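Local coordinates for chitin-binding domain 3 protein (Micromonospora aurantiaca ATCC 27029, PDB 5OPF) that probably uses a copper centre to cleave crystalline polysaccharide chains oxidatively, as a bacterial lytic polysaccharide monooxygenase of the cellulose-degrading kind, at residues E54-N59 with S184-S189; Q105-A110 with D153-Q158. One frame throughout, in Å; residues are numbered along the deposited sequence.

Interaction 1: E54-N59 with S184-S189; sequences EGVAGN and SYYLCS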
loop_
_atom_site.group_PDB
_atom_site.type_symbol
_atom_site.label_atom_id
_atom_site.label_comp_id
_atom_site.label_asym_id
_atom_site.label_seq_id
_atom_site.Cartn_x
_atom_site.Cartn_y
_atom_site.Cartn_z
ATOM N N GLU A 54 6.251 -0.877 14.497
ATOM C CA GLU A 54 6.171 -1.865 15.565
ATOM C C GLU A 54 5.622 -1.203 16.816
ATOM O O GLU A 54 5.823 -0.008 17.041
ATOM C CB GLU A 54 7.538 -2.525 15.834
ATOM C CG GLU A 54 7.942 -3.412 14.660
ATOM C CD GLU A 54 9.271 -4.111 14.806
ATOM O OE1 GLU A 54 9.923 -3.951 15.857
ATOM O OE2 GLU A 54 9.648 -4.837 13.855
ATOM N N GLY A 55 4.889 -1.978 17.608
ATOM C CA GLY A 55 4.365 -1.499 18.877
ATOM C C GLY A 55 3.120 -0.643 18.798
ATOM O O GLY A 55 2.783 0.024 19.779
ATOM N N VAL A 56 2.413 -0.641 17.667
ATOM C CA VAL A 56 1.216 0.187 17.530
ATOM C C VAL A 56 0.076 -0.282 18.426
ATOM O O VAL A 56 -0.826 0.505 18.751
ATOM C CB VAL A 56 0.824 0.221 16.038
ATOM C CG1 VAL A 56 -0.536 0.891 15.826
ATOM C CG2 VAL A 56 1.905 0.939 15.231
ATOM N N ALA A 57 0.085 -1.544 18.839
ATOM C CA ALA A 57 -0.909 -2.065 19.780
ATOM C C ALA A 57 -2.332 -1.841 19.274
ATOM O O ALA A 57 -3.244 -1.554 20.052
ATOM C CB ALA A 57 -0.725 -1.490 21.190
ATOM N N GLY A 58 -2.516 -1.981 17.962
ATOM C CA GLY A 58 -3.816 -1.891 17.341
ATOM C C GLY A 58 -4.318 -0.486 17.102
ATOM O O GLY A 58 -5.333 -0.314 16.410
ATOM N N ASN A 59 -3.652 0.536 17.633
ATOM C CA ASN A 59 -4.129 1.911 17.494
ATOM C C ASN A 59 -3.526 2.565 16.247
ATOM O O ASN A 59 -2.732 3.510 16.305
ATOM C CB ASN A 59 -3.810 2.709 18.747
ATOM C CG ASN A 59 -4.365 4.107 18.678
ATOM O OD1 ASN A 59 -5.224 4.400 17.833
ATOM N ND2 ASN A 59 -3.876 4.986 19.550
ATOM N N SER A 184 3.047 -3.917 12.099
ATOM C CA SER A 184 1.940 -3.575 11.221
ATOM C C SER A 184 2.447 -2.838 9.990
ATOM O O SER A 184 3.334 -1.986 10.079
ATOM C CB SER A 184 0.923 -2.729 12.001
ATOM O OG SER A 184 1.550 -1.701 12.749
ATOM N N TYR A 185 1.851 -3.161 8.841
ATOM C CA TYR A 185 2.266 -2.641 7.547
ATOM C C TYR A 185 1.136 -1.825 6.929
ATOM O O TYR A 185 -0.044 -2.169 7.070
ATOM C CB TYR A 185 2.611 -3.784 6.584
ATOM C CG TYR A 185 3.769 -4.668 6.992
ATOM C CD1 TYR A 185 3.682 -5.516 8.092
ATOM C CD2 TYR A 185 4.949 -4.705 6.242
ATOM C CE1 TYR A 185 4.733 -6.359 8.438
ATOM C CE2 TYR A 185 6.002 -5.537 6.584
ATOM C CZ TYR A 185 5.897 -6.356 7.687
ATOM O OH TYR A 185 6.951 -7.186 8.020
ATOM N N TYR A 186 1.508 -0.772 6.193
ATOM C CA TYR A 186 0.572 0.254 5.737
ATOM C C TYR A 186 0.799 0.501 4.251
ATOM O O TYR A 186 1.801 1.115 3.869
ATOM C CB TYR A 186 0.782 1.541 6.543
ATOM C CG TYR A 186 0.577 1.286 8.016
ATOM C CD1 TYR A 186 -0.697 1.293 8.566
ATOM C CD2 TYR A 186 1.649 1.005 8.851
ATOM C CE1 TYR A 186 -0.900 1.004 9.916
ATOM C CE2 TYR A 186 1.463 0.727 10.195
ATOM C CZ TYR A 186 0.188 0.724 10.728
ATOM O OH TYR A 186 0.031 0.452 12.073
ATOM N N LEU A 187 -0.106 -0.001 3.405
ATOM C CA LEU A 187 0.112 -0.021 1.958
ATOM C C LEU A 187 -0.953 0.781 1.218
ATOM O O LEU A 187 -2.121 0.370 1.161
ATOM C CB LEU A 187 0.098 -1.452 1.429
ATOM C CG LEU A 187 1.133 -2.451 1.947
ATOM C CD1 LEU A 187 2.521 -1.838 2.020
ATOM C CD2 LEU A 187 0.693 -3.033 3.299
ATOM N N CYS A 188 -0.547 1.890 0.593
ATOM C CA CYS A 188 -1.410 2.617 -0.339
ATOM C C CYS A 188 -1.225 2.062 -1.737
ATOM O O CYS A 188 -0.081 1.908 -2.179
ATOM C CB CYS A 188 -1.031 4.097 -0.379
ATOM S SG CYS A 188 -1.467 4.999 1.093
ATOM N N SER A 189 -2.333 1.811 -2.442
ATOM C CA SER A 189 -2.293 1.407 -3.849
ATOM C C SER A 189 -3.202 2.316 -4.670
ATOM O O SER A 189 -4.393 2.462 -4.352
ATOM C CB SER A 189 -2.786 -0.031 -4.055
ATOM O OG SER A 189 -2.026 -0.950 -3.304
HETATM O O HOH W 1 2.831 -2.342 15.240
#
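Val56 lays its two methyl groups against a pair of hydroxyls, Ser184 OG and Tyr186 OH, where the loop after strand 52-54 meets strand 183-192 in the immunoglobulin-like beta sandwich of a lytic polysaccharide monooxygenase. Residues Val56 to Asn59 form a type I' beta turn, closed by the bond from Asn59 N to Val56 O, and the valine at its first position faces the strand. The side chains of Val56 and Tyr186 approach from opposite directions, and the phenol meets the isopropyl group with its oxygen: CG2 of Val56 is 3.7 Å from Tyr186 OH, and CG1 of Val56 is 3.8 Å from the same oxygen. CG2 of Val56 also lies 3.6 Å from Ser184 OG, so this one branch packs against both hydroxyls. With CG2 of Val56 beside its own backbone N and CG1 anti to that N (chi1 171°), both methyls are turned to the strand.

The two hydroxyls are held together by a hydrogen bond of 2.7 Å between Ser184 OG and Tyr186 OH, in which either may donate. Ser184 reaches it with OG set between its backbone N and carbonyl carbon (chi1 46°). All three touching residues are buried, and the hydroxyls are satisfied by each other, by a water on Ser184 OG and by His60 ND1, on helix 60-63, for Tyr186 OH. Tyr185, between the two in sequence, projects from the opposite face of the strand, toward the copper site. No direct hydrogen bond joins the segments; the water bridges them, accepting from Val56 N at 3.0 Å and lying 2.9 Å from Ser184 OG.

Interaction 2: Q105-A110 with D153-Q158; sequences QASHGA and DGVSIQ. With CU (copper (II) ion), chain B.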
loop_
_atom_site.group_PDB
_atom_site.type_symbol
_atom_site.label_atom_id
_atom_site.label_comp_id
_atom_site.label_asym_id
_atom_site.label_seq_id
_atom_site.Cartn_x
_atom_site.Cartn_y
_atom_site.Cartn_z
ATOM N N GLN A 105 6.899 -12.551 2.031
ATOM C CA GLN A 105 8.104 -13.357 1.853
ATOM C C GLN A 105 8.445 -14.206 3.071
ATOM O O GLN A 105 9.184 -15.190 2.939
ATOM C CB GLN A 105 9.292 -12.441 1.583
ATOM C CG GLN A 105 9.170 -11.675 0.293
ATOM C CD GLN A 105 10.215 -10.582 0.194
ATOM O OE1 GLN A 105 10.646 -10.040 1.209
ATOM N NE2 GLN A 105 10.647 -10.272 -1.015
ATOM N N ALA A 106 7.962 -13.824 4.251
ATOM C CA ALA A 106 8.457 -14.345 5.516
ATOM C C ALA A 106 7.511 -15.305 6.222
ATOM O O ALA A 106 7.894 -15.855 7.263
ATOM C CB ALA A 106 8.774 -13.182 6.460
ATOM N N SER A 107 6.298 -15.518 5.711
ATOM C CA SER A 107 5.342 -16.450 6.313
ATOM C C SER A 107 5.028 -16.104 7.771
ATOM O O SER A 107 5.026 -16.967 8.652
ATOM C CB SER A 107 5.817 -17.896 6.162
ATOM O OG SER A 107 5.936 -18.226 4.781
ATOM N N HIS A 108 4.750 -14.823 8.027
ATOM C CA HIS A 108 4.425 -14.364 9.376
ATOM C C HIS A 108 3.001 -14.684 9.811
ATOM O O HIS A 108 2.721 -14.646 11.017
ATOM C CB HIS A 108 4.527 -12.840 9.466
ATOM C CG HIS A 108 5.894 -12.259 9.228
ATOM N ND1 HIS A 108 7.043 -12.757 9.799
ATOM C CD2 HIS A 108 6.266 -11.139 8.557
ATOM C CE1 HIS A 108 8.064 -11.984 9.466
ATOM N NE2 HIS A 108 7.622 -10.996 8.714
ATOM N N GLY A 109 2.083 -14.955 8.885
ATOM C CA GLY A 109 0.669 -14.971 9.214
ATOM C C GLY A 109 0.099 -13.579 9.418
ATOM O O GLY A 109 0.820 -12.569 9.429
ATOM N N ALA A 110 -1.214 -13.509 9.585
ATOM C CA ALA A 110 -1.893 -12.260 9.898
ATOM C C ALA A 110 -2.833 -12.429 11.085
ATOM O O ALA A 110 -3.593 -13.401 11.161
ATOM C CB ALA A 110 -2.732 -11.763 8.708
ATOM N N ASP A 153 9.291 -18.184 -3.058
ATOM C CA ASP A 153 9.930 -17.245 -2.138
ATOM C C ASP A 153 8.934 -16.543 -1.228
ATOM O O ASP A 153 9.158 -15.405 -0.805
ATOM C CB ASP A 153 10.812 -16.236 -2.876
ATOM C CG ASP A 153 11.958 -16.905 -3.604
ATOM O OD1 ASP A 153 12.461 -16.333 -4.596
ATOM O OD2 ASP A 153 12.351 -18.019 -3.187
ATOM N N GLY A 154 7.848 -17.224 -0.896
ATOM C CA GLY A 154 6.930 -16.710 0.109
ATOM C C GLY A 154 5.563 -17.357 -0.027
ATOM O O GLY A 154 5.435 -18.471 -0.539
ATOM N N VAL A 155 4.556 -16.628 0.447
ATOM C CA VAL A 155 3.169 -17.063 0.406
ATOM C C VAL A 155 2.311 -15.854 0.067
ATOM O O VAL A 155 2.723 -14.704 0.225
ATOM C CB VAL A 155 2.724 -17.704 1.747
ATOM C CG1 VAL A 155 3.480 -19.005 2.001
ATOM C CG2 VAL A 155 2.919 -16.741 2.918
ATOM N N SER A 156 1.094 -16.115 -0.389
ATOM C CA SER A 156 0.194 -15.028 -0.751
ATOM C C SER A 156 -1.232 -15.343 -0.333
ATOM O O SER A 156 -1.589 -16.478 -0.030
ATOM C CB SER A 156 0.227 -14.730 -2.246
ATOM O OG SER A 156 -0.301 -15.815 -2.994
ATOM N N ILE A 157 -2.066 -14.312 -0.333
ATOM C CA ILE A 157 -3.486 -14.498 -0.091
ATOM C C ILE A 157 -4.255 -13.395 -0.798
ATOM O O ILE A 157 -3.752 -12.278 -0.967
ATOM C CB ILE A 157 -3.786 -14.561 1.424
ATOM C CG1 ILE A 157 -5.188 -15.134 1.648
ATOM C CG2 ILE A 157 -3.596 -13.194 2.089
ATOM C CD1 ILE A 157 -5.403 -15.628 3.064
ATOM N N GLN A 158 -5.480 -13.708 -1.214
ATOM C CA GLN A 158 -6.360 -12.742 -1.859
ATOM C C GLN A 158 -7.454 -12.324 -0.884
ATOM O O GLN A 158 -8.121 -13.180 -0.297
ATOM C CB GLN A 158 -7.002 -13.339 -3.112
ATOM C CG GLN A 158 -6.019 -13.801 -4.190
ATOM C CD GLN A 158 -5.642 -12.725 -5.191
ATOM O OE1 GLN A 158 -6.081 -11.581 -5.098
ATOM N NE2 GLN A 158 -4.820 -13.094 -6.163
HETATM CU CU CU B . 8.767 -9.560 7.953
HETATM O O HOH W 2 11.493 -15.835 1.540
#
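Gln105 CA meets Asp153 O in a CA-H...O contact of 3.5 Å, with an angle of 141° at the hydrogen, where segment 153-158 begins. The CB and CG of Gln105 lie just beyond, CB 3.8 Å from Asp153 O. The CA atoms of Gln105 and Gly154 are 4.0 Å apart; a beta carbon on Gly154 would point at Gln105 CA and collide with it, and at these backbone angles would also jam against Asp153 O.

Water supplies the polar link. One molecule donates to Gln105 O at 2.8 Å and, in a weak bond, to Asp153 O at 3.3 Å, bridging two carbonyl oxygens, both acceptors, that need a donor between them.

Van der Waals packing makes up the other end: Ser107 OG sits against both methyls of Val155, 3.8 Å from CG1 and equally far from CG2.

Metal coordination lies on the far side of the loop, where His108 NE2 binds copper at 2.0 Å. His1 binds the same copper through its N, the two forming the histidine brace of lytic polysaccharide monooxygenases, and Tyr185 OH stands nearby at a longer distance. The CB of Ala106 rests over one face of the His108 ring, 3.2 Å above its plane and offset toward the rim.

The loop links strand 97-104 to strand 110-118, while strand 154-162 pairs antiparallel with strand 97-104 and Val155 also touches Trp148.

How the interactions relate
From the N-terminal His1, a copper residue, the chain reaches 54-59, whose partner 184-189 closes interaction 1 after 124 intervening residues. Within that span, 105-110 and 153-158 close interaction 2 across 42 residues, so the smaller loop lies wholly inside the larger and the two do not cross. Interaction 1 ties the turn before helix 60-63 to strand 183-192 of the mixed sheet; interaction 2 ties the connection between strands 97-104 and 110-118, which belong to different sheets, to strand 154-162. Their centres are 16 Å apart, and they meet at the copper site, where Tyr185 OH packs 3.9 Å from His108 NE2.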